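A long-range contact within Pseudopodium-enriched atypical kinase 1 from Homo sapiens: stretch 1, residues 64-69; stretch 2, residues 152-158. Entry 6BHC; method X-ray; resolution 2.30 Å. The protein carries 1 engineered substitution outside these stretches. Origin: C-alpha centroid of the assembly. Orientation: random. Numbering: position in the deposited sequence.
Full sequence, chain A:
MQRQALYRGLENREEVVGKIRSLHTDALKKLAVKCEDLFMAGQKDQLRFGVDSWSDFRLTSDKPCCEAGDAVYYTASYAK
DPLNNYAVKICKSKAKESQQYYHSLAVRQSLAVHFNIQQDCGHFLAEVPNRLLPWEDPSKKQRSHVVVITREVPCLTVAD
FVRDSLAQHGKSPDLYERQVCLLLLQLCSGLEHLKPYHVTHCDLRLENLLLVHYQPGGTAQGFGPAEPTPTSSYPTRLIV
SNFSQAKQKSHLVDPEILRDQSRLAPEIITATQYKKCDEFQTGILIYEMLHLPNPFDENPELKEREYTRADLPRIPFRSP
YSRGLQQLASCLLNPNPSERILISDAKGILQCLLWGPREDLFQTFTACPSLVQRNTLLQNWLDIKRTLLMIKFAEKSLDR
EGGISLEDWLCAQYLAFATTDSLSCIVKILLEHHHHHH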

# COMPACT_ATOMS: atom_id res chain seq x y z
N PRO A 64 7.85 10.54 39.06
CA PRO A 64 6.66 10.22 38.28
C PRO A 64 6.89 10.43 36.79
O PRO A 64 7.63 11.32 36.37
N CYS A 65 6.25 9.58 35.99
CA CYS A 65 6.28 9.75 34.54
C CYS A 65 5.21 10.70 34.04
O CYS A 65 5.31 11.20 32.91
N CYS A 66 4.18 10.97 34.85
CA CYS A 66 3.12 11.89 34.49
C CYS A 66 2.35 12.27 35.75
O CYS A 66 2.15 11.43 36.63
N GLU A 67 1.91 13.52 35.81
CA GLU A 67 1.13 14.04 36.94
C GLU A 67 -0.15 14.64 36.39
O GLU A 67 -0.16 15.78 35.91
N ALA A 68 -1.24 13.88 36.45
CA ALA A 68 -2.52 14.31 35.91
C ALA A 68 -3.35 15.00 36.99
O ALA A 68 -2.95 15.12 38.15
N GLY A 69 -4.54 15.46 36.61
CA GLY A 69 -5.42 16.15 37.53
C GLY A 69 -6.06 15.26 38.58
O GLY A 69 -6.59 15.79 39.56
N GLU A 152 -1.45 1.71 28.65
CA GLU A 152 -1.03 2.88 27.88
C GLU A 152 -0.32 3.83 28.83
O GLU A 152 -0.97 4.53 29.62
N VAL A 153 1.00 3.86 28.76
CA VAL A 153 1.81 4.64 29.70
C VAL A 153 1.81 6.11 29.31
O VAL A 153 2.24 6.45 28.20
N PRO A 154 1.33 7.00 30.17
CA PRO A 154 1.39 8.43 29.85
C PRO A 154 2.77 9.01 30.12
O PRO A 154 3.41 8.72 31.14
N CYS A 155 3.24 9.84 29.19
CA CYS A 155 4.52 10.52 29.32
C CYS A 155 4.38 11.95 29.81
O CYS A 155 5.33 12.47 30.41
N LEU A 156 3.23 12.57 29.59
CA LEU A 156 2.95 13.94 30.01
C LEU A 156 1.48 14.22 29.72
O LEU A 156 0.79 13.41 29.10
N THR A 157 1.01 15.37 30.19
CA THR A 157 -0.33 15.84 29.89
C THR A 157 -0.27 16.92 28.82
O THR A 157 0.80 17.44 28.48
N VAL A 158 -1.44 17.27 28.29
CA VAL A 158 -1.50 18.39 27.36
C VAL A 158 -1.13 19.69 28.07
O VAL A 158 -0.48 20.56 27.47

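This is a small, mostly van der Waals contact in which two cysteines from one stretch settle against the backbone and short side chains of the other, with no clear hydrogen bond joining them. The touching parts run 52° apart end to end and bury 274 Å² in total; a few compact groups make the packing where the chains come near, with the CA atoms of Cys66 and Leu156 at 4.9 Å.

Cys66 is the centre of the arrangement. Its CA-to-CB bond points toward the other stretch, and a t rotamer (chi1 180°) carries the sulfur along the partner backbone: Cys66 SG lies 3.8 Å from Leu156 C and 3.6 Å from Thr157 CG2. Cys66 CB lies 3.9 Å from Pro154 CB and 3.7 Å from Pro154 O. At so short a backbone spacing, a side chain of two heavy atoms is enough to reach both the partner backbone and the methyl of Thr157.

Thr157 answers from the other stretch, its CB also directed toward the contact. In the p rotamer (chi1 59°) it divides its two branches between two tasks. The methyl CG2 packs across the interface, reaching Cys66 SG, lying 3.9 Å from Glu67 O and approaching Ala68, with Thr157 CG2 to Ala68 CB at 4.3 Å. The hydroxyl OG1 instead caps a backbone nitrogen just past the stretch, at the start of a helix. One beta-branched residue thus serves both the packing and the helix N-cap.

Cys65 covers the other end. Its CB points sideways, yet the p rotamer (chi1 66°) brings Cys65 SG to 3.3 Å from Pro154 O, a spacing whose geometry leaves a hydrogen bond undecided. Cys65 SG also makes a looser apolar contact with Val153, a t rotamer, at 4.3 Å from Val153 CG1.

The backbone itself shows little polar matching. Cys65 O and Cys155 O come within 2.8 Å, but both are acceptors and cannot bond to each other, so this proximity supplies no hydrogen bond to the contact.

The remaining side chains turn outward. Glu67, Cys155 and Leu156 all direct CB away from the partner, so Leu156 contributes through its backbone, and the exposed Glu67 keeps its side chain no nearer than 6.4 Å, from Glu67 CB to Thr157 CG2. The rule to read here is economical: where backbones approach closely, inward positions carry small side chains, and bulkier ones such as Leu156 and Glu67 face away.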

# COMPACT_ATOMS: atom_id res chain seq x y z
CB PRO A 64 5.61 11.20 38.82
CG PRO A 64 6.11 11.60 40.17
CD PRO A 64 7.61 11.60 40.05
CB CYS A 65 6.14 8.39 33.84
SG CYS A 65 4.54 7.58 34.05
CB CYS A 66 2.18 11.29 33.44
SG CYS A 66 0.83 12.39 32.94
CB GLU A 67 1.93 15.06 37.74
CG GLU A 67 3.05 14.47 38.57
CD GLU A 67 3.95 15.53 39.18
OE1 GLU A 67 4.81 16.06 38.45
OE2 GLU A 67 3.79 15.83 40.38
CB ALA A 68 -3.27 13.13 35.30
CB GLU A 152 -2.22 3.54 27.19
CG GLU A 152 -2.88 2.70 26.11
CD GLU A 152 -3.77 1.61 26.66
OE1 GLU A 152 -4.26 1.76 27.80
OE2 GLU A 152 -3.98 0.59 25.96
CB VAL A 153 3.25 4.10 29.77
CG1 VAL A 153 4.11 5.00 30.64
CG2 VAL A 153 3.25 2.67 30.29
CB PRO A 154 0.34 9.05 30.79
CG PRO A 154 0.34 8.13 31.96
CD PRO A 154 0.61 6.75 31.43
CB CYS A 155 5.26 10.51 27.98
SG CYS A 155 5.38 8.88 27.21
CB LEU A 156 3.85 14.96 29.30
CG LEU A 156 3.59 15.23 27.81
CD1 LEU A 156 4.21 16.56 27.41
CD2 LEU A 156 4.13 14.11 26.93
CB THR A 157 -1.03 16.38 31.14
OG1 THR A 157 -0.26 17.46 31.68
CG2 THR A 157 -1.18 15.29 32.19
CB VAL A 158 -2.88 18.47 26.69
CG1 VAL A 158 -2.97 19.69 25.79
CG2 VAL A 158 -3.14 17.21 25.89